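Local coordinates for protein GlcNAc-alpha-1,4-Gal-releasing endo-beta-galactosidase (PDB 1UPS) that probably hydrolyses internal beta-galactosidic linkages in glycans to release the disaccharide GlcNAc-alpha-1,4-Gal, and binds a calcium ion, at residues G143-D155 and E245-G259. Numbering follows the deposited sequence.
Sequences GGHQAWWMVGMQD and EMGTILNIYTDAGSG
H145, A147, W149 and V151 pair with Y253, N251, I249 and G247 as the hydrogen-bonded positions of two antiparallel strands, a regular ladder that carries varied side-chain contacts. Beyond it, M153 N bonds to E245 O at one end; at the other, G144 N reaches S258 O and the T254 hydroxyl donates to G143 O.

Polar side chains add a second network on the face bearing W149. Its indole NE1 donates to N251 OD1 at 2.8 Å, the oxygen lying in the ring plane. N251 turns its ND2 to Y253 OH (3.0 Å), a hydroxyl also bonded to Y52, so both ends of the amide are fixed. H145 ND1 and S258 OG meet 2.7 Å apart at the edge of the imidazole, tying the turn after T254 to the strand.

On the same face the rings of H145 and Y253 lie nearly parallel (11°) but slid apart, centroids 4.3 Å apart, so they barely overlap, with Y253 CD1 over the rim of one imidazole face. I249 lays CD1 over the six-membered ring of W149 as a CH-pi contact, 3.6 Å from its centroid.

The reverse face is more apolar. With CG anti to the backbone N (chi1 171°), the W148 indole runs alongside L250, W148 CD1 meeting L250 CD2 at 3.6 Å, while a water bridges W148 NE1 and T248 OG1. Q146, L250 and I252 pack here on W269 of the facing sheet, as in the GH16 beta-sandwich (jelly roll), while W149 lies against E168 and D170, in the E-I-D-x-x-E sequence that in GH16 enzymes usually carries the catalytic acids.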
# COMPACT_ATOMS: atom_id res chain seq x y z
N GLY A 143 1.85 12.67 -20.13
CA GLY A 143 0.72 11.90 -19.61
C GLY A 143 0.93 10.39 -19.67
O GLY A 143 1.53 9.86 -20.62
N GLY A 144 0.42 9.69 -18.66
CA GLY A 144 0.60 8.25 -18.59
C GLY A 144 1.05 7.82 -17.20
O GLY A 144 1.39 8.65 -16.35
N HIS A 145 1.03 6.51 -16.98
CA HIS A 145 1.50 5.94 -15.71
C HIS A 145 1.84 4.48 -15.90
O HIS A 145 1.49 3.90 -16.91
CB HIS A 145 0.46 6.14 -14.58
CG HIS A 145 -0.78 5.29 -14.68
ND1 HIS A 145 -1.84 5.62 -15.50
CD2 HIS A 145 -1.16 4.19 -13.99
CE1 HIS A 145 -2.82 4.73 -15.33
NE2 HIS A 145 -2.42 3.85 -14.41
N GLN A 146 2.54 3.90 -14.93
CA GLN A 146 2.74 2.46 -14.90
C GLN A 146 2.03 1.94 -13.66
O GLN A 146 1.73 2.72 -12.75
CB GLN A 146 4.23 2.10 -14.87
CG GLN A 146 5.03 2.81 -13.76
CD GLN A 146 5.89 3.95 -14.32
OE1 GLN A 146 6.72 3.71 -15.21
NE2 GLN A 146 5.67 5.17 -13.85
N ALA A 147 1.75 0.64 -13.62
CA ALA A 147 1.01 0.10 -12.48
C ALA A 147 1.38 -1.35 -12.16
O ALA A 147 1.55 -2.18 -13.06
CB ALA A 147 -0.50 0.22 -12.72
N TRP A 148 1.51 -1.61 -10.85
CA TRP A 148 1.60 -2.95 -10.32
C TRP A 148 0.41 -3.03 -9.39
O TRP A 148 0.31 -2.25 -8.42
CB TRP A 148 2.88 -3.13 -9.53
CG TRP A 148 2.98 -4.43 -8.75
CD1 TRP A 148 2.38 -5.63 -9.03
CD2 TRP A 148 3.77 -4.64 -7.58
NE1 TRP A 148 2.72 -6.56 -8.07
CE2 TRP A 148 3.60 -5.98 -7.18
CE3 TRP A 148 4.59 -3.81 -6.81
CZ2 TRP A 148 4.21 -6.52 -6.03
CZ3 TRP A 148 5.21 -4.35 -5.67
CH2 TRP A 148 5.01 -5.69 -5.29
N TRP A 149 -0.54 -3.91 -9.71
CA TRP A 149 -1.77 -3.94 -8.92
C TRP A 149 -2.36 -5.34 -8.82
O TRP A 149 -1.98 -6.24 -9.57
CB TRP A 149 -2.83 -2.95 -9.48
CG TRP A 149 -3.09 -2.96 -10.98
CD1 TRP A 149 -2.18 -2.74 -12.00
CD2 TRP A 149 -4.38 -3.08 -11.62
NE1 TRP A 149 -2.83 -2.75 -13.22
CE2 TRP A 149 -4.18 -2.94 -13.01
CE3 TRP A 149 -5.69 -3.30 -11.14
CZ2 TRP A 149 -5.24 -3.03 -13.95
CZ3 TRP A 149 -6.75 -3.38 -12.08
CH2 TRP A 149 -6.50 -3.25 -13.47
N MET A 150 -3.27 -5.51 -7.87
CA MET A 150 -3.87 -6.82 -7.61
C MET A 150 -5.37 -6.64 -7.52
O MET A 150 -5.84 -5.60 -7.09
CB MET A 150 -3.31 -7.41 -6.31
CG MET A 150 -1.77 -7.61 -6.38
SD MET A 150 -1.08 -8.31 -4.85
CE MET A 150 -1.79 -9.95 -4.97
N VAL A 151 -6.10 -7.66 -7.98
CA VAL A 151 -7.55 -7.64 -7.97
C VAL A 151 -8.07 -8.96 -7.42
O VAL A 151 -7.45 -10.01 -7.63
CB VAL A 151 -8.14 -7.38 -9.39
CG1 VAL A 151 -7.81 -5.96 -9.87
CG2 VAL A 151 -7.65 -8.42 -10.44
N GLY A 152 -9.19 -8.91 -6.72
CA GLY A 152 -9.84 -10.11 -6.23
C GLY A 152 -10.21 -11.02 -7.39
O GLY A 152 -10.56 -10.57 -8.49
N MET A 153 -10.13 -12.33 -7.14
CA MET A 153 -10.42 -13.30 -8.19
C MET A 153 -11.89 -13.66 -8.27
O MET A 153 -12.27 -14.50 -9.10
CB MET A 153 -9.56 -14.56 -8.00
CG MET A 153 -8.07 -14.33 -8.32
SD MET A 153 -7.70 -13.79 -10.02
CE MET A 153 -8.40 -14.89 -10.96
N GLN A 154 -12.72 -13.04 -7.43
CA GLN A 154 -14.18 -13.18 -7.54
C GLN A 154 -14.58 -14.66 -7.49
O GLN A 154 -15.46 -15.12 -8.21
CB GLN A 154 -14.70 -12.46 -8.81
CG GLN A 154 -14.47 -10.94 -8.73
CD GLN A 154 -14.62 -10.19 -10.06
OE1 GLN A 154 -13.85 -9.27 -10.32
NE2 GLN A 154 -15.60 -10.56 -10.88
N ASP A 155 -13.92 -15.39 -6.60
CA ASP A 155 -14.10 -16.85 -6.52
C ASP A 155 -15.41 -17.28 -5.88
O ASP A 155 -15.83 -18.44 -6.03
CB ASP A 155 -12.92 -17.48 -5.77
CG ASP A 155 -11.64 -17.49 -6.59
OD1 ASP A 155 -11.71 -17.78 -7.83
OD2 ASP A 155 -10.53 -17.25 -6.08
N GLU A 245 -8.34 -14.73 -2.44
CA GLU A 245 -7.20 -14.76 -3.36
C GLU A 245 -7.30 -13.61 -4.35
O GLU A 245 -8.40 -13.21 -4.74
CB GLU A 245 -7.15 -16.09 -4.12
CG GLU A 245 -6.84 -17.27 -3.21
CD GLU A 245 -6.26 -18.46 -3.95
OE1 GLU A 245 -6.22 -18.45 -5.19
OE2 GLU A 245 -5.85 -19.43 -3.27
N MET A 246 -6.14 -13.09 -4.74
CA MET A 246 -6.04 -11.98 -5.70
C MET A 246 -5.04 -12.34 -6.78
O MET A 246 -4.08 -13.09 -6.53
CB MET A 246 -5.59 -10.70 -4.99
CG MET A 246 -6.61 -10.19 -3.96
SD MET A 246 -6.02 -8.71 -3.09
CE MET A 246 -6.66 -7.40 -4.21
N GLY A 247 -5.29 -11.81 -7.98
CA GLY A 247 -4.39 -11.97 -9.11
C GLY A 247 -3.61 -10.70 -9.33
O GLY A 247 -3.97 -9.66 -8.77
N THR A 248 -2.55 -10.77 -10.14
CA THR A 248 -1.62 -9.65 -10.32
C THR A 248 -1.63 -9.15 -11.75
O THR A 248 -1.65 -9.94 -12.69
CB THR A 248 -0.17 -10.13 -9.96
OG1 THR A 248 -0.13 -10.44 -8.55
CG2 THR A 248 0.86 -8.98 -10.13
N ILE A 249 -1.58 -7.82 -11.89
CA ILE A 249 -1.42 -7.19 -13.21
C ILE A 249 -0.20 -6.28 -13.15
O ILE A 249 -0.03 -5.53 -12.18
CB ILE A 249 -2.69 -6.35 -13.57
CG1 ILE A 249 -3.96 -7.25 -13.51
CG2 ILE A 249 -2.48 -5.63 -14.94
CD1 ILE A 249 -5.27 -6.50 -13.79
N LEU A 250 0.63 -6.33 -14.19
CA LEU A 250 1.73 -5.40 -14.34
C LEU A 250 1.55 -4.74 -15.71
O LEU A 250 1.52 -5.43 -16.73
CB LEU A 250 3.09 -6.13 -14.29
CG LEU A 250 3.56 -6.54 -12.90
CD1 LEU A 250 4.64 -7.68 -13.00
CD2 LEU A 250 4.11 -5.33 -12.15
N ASN A 251 1.42 -3.42 -15.73
CA ASN A 251 1.10 -2.74 -16.99
C ASN A 251 1.53 -1.28 -17.04
O ASN A 251 2.02 -0.71 -16.05
CB ASN A 251 -0.38 -3.01 -17.44
CG ASN A 251 -1.44 -2.35 -16.56
OD1 ASN A 251 -1.20 -2.02 -15.41
ND2 ASN A 251 -2.65 -2.18 -17.13
N ILE A 252 1.38 -0.69 -18.22
CA ILE A 252 1.75 0.69 -18.45
C ILE A 252 0.67 1.30 -19.35
O ILE A 252 0.09 0.60 -20.15
CB ILE A 252 3.17 0.78 -19.05
CG1 ILE A 252 3.61 2.25 -19.18
CG2 ILE A 252 3.28 -0.03 -20.39
CD1 ILE A 252 5.16 2.43 -19.39
N TYR A 253 0.40 2.59 -19.16
CA TYR A 253 -0.72 3.24 -19.84
C TYR A 253 -0.28 4.57 -20.42
O TYR A 253 0.63 5.24 -19.89
CB TYR A 253 -1.76 3.65 -18.81
CG TYR A 253 -2.49 2.57 -18.08
CD1 TYR A 253 -1.92 1.97 -16.96
CD2 TYR A 253 -3.79 2.20 -18.47
CE1 TYR A 253 -2.65 0.99 -16.23
CE2 TYR A 253 -4.51 1.22 -17.76
CZ TYR A 253 -3.91 0.63 -16.63
OH TYR A 253 -4.60 -0.33 -15.91
N THR A 254 -0.98 4.99 -21.48
CA THR A 254 -1.04 6.42 -21.80
C THR A 254 -2.41 6.75 -22.40
O THR A 254 -3.17 5.84 -22.73
CB THR A 254 0.15 6.87 -22.67
OG1 THR A 254 0.20 8.32 -22.71
CG2 THR A 254 -0.03 6.43 -24.15
N ASP A 255 -2.72 8.05 -22.50
CA ASP A 255 -4.03 8.51 -23.00
C ASP A 255 -5.20 8.07 -22.11
O ASP A 255 -6.34 7.90 -22.57
CB ASP A 255 -4.22 8.04 -24.43
CG ASP A 255 -3.15 8.60 -25.35
OD1 ASP A 255 -2.77 7.91 -26.32
OD2 ASP A 255 -2.64 9.72 -25.14
N ALA A 256 -4.89 7.91 -20.82
CA ALA A 256 -5.84 7.50 -19.80
C ALA A 256 -6.07 8.64 -18.82
O ALA A 256 -5.80 9.82 -19.15
CB ALA A 256 -5.31 6.23 -19.08
N GLY A 257 -6.57 8.33 -17.63
CA GLY A 257 -6.85 9.39 -16.66
C GLY A 257 -5.59 10.08 -16.15
O GLY A 257 -5.68 11.17 -15.56
N SER A 258 -4.44 9.45 -16.35
CA SER A 258 -3.14 10.04 -15.98
C SER A 258 -2.60 10.97 -17.06
O SER A 258 -1.45 11.39 -16.97
CB SER A 258 -2.11 8.95 -15.68
OG SER A 258 -2.07 7.97 -16.72
N GLY A 259 -3.39 11.26 -18.09
CA GLY A 259 -3.02 12.31 -19.03
C GLY A 259 -2.68 11.86 -20.45
O GLY A 259 -2.30 10.71 -20.67
O HOH W 1 1.54 -8.95 -6.87
O HOH W 2 -10.45 -16.51 -3.41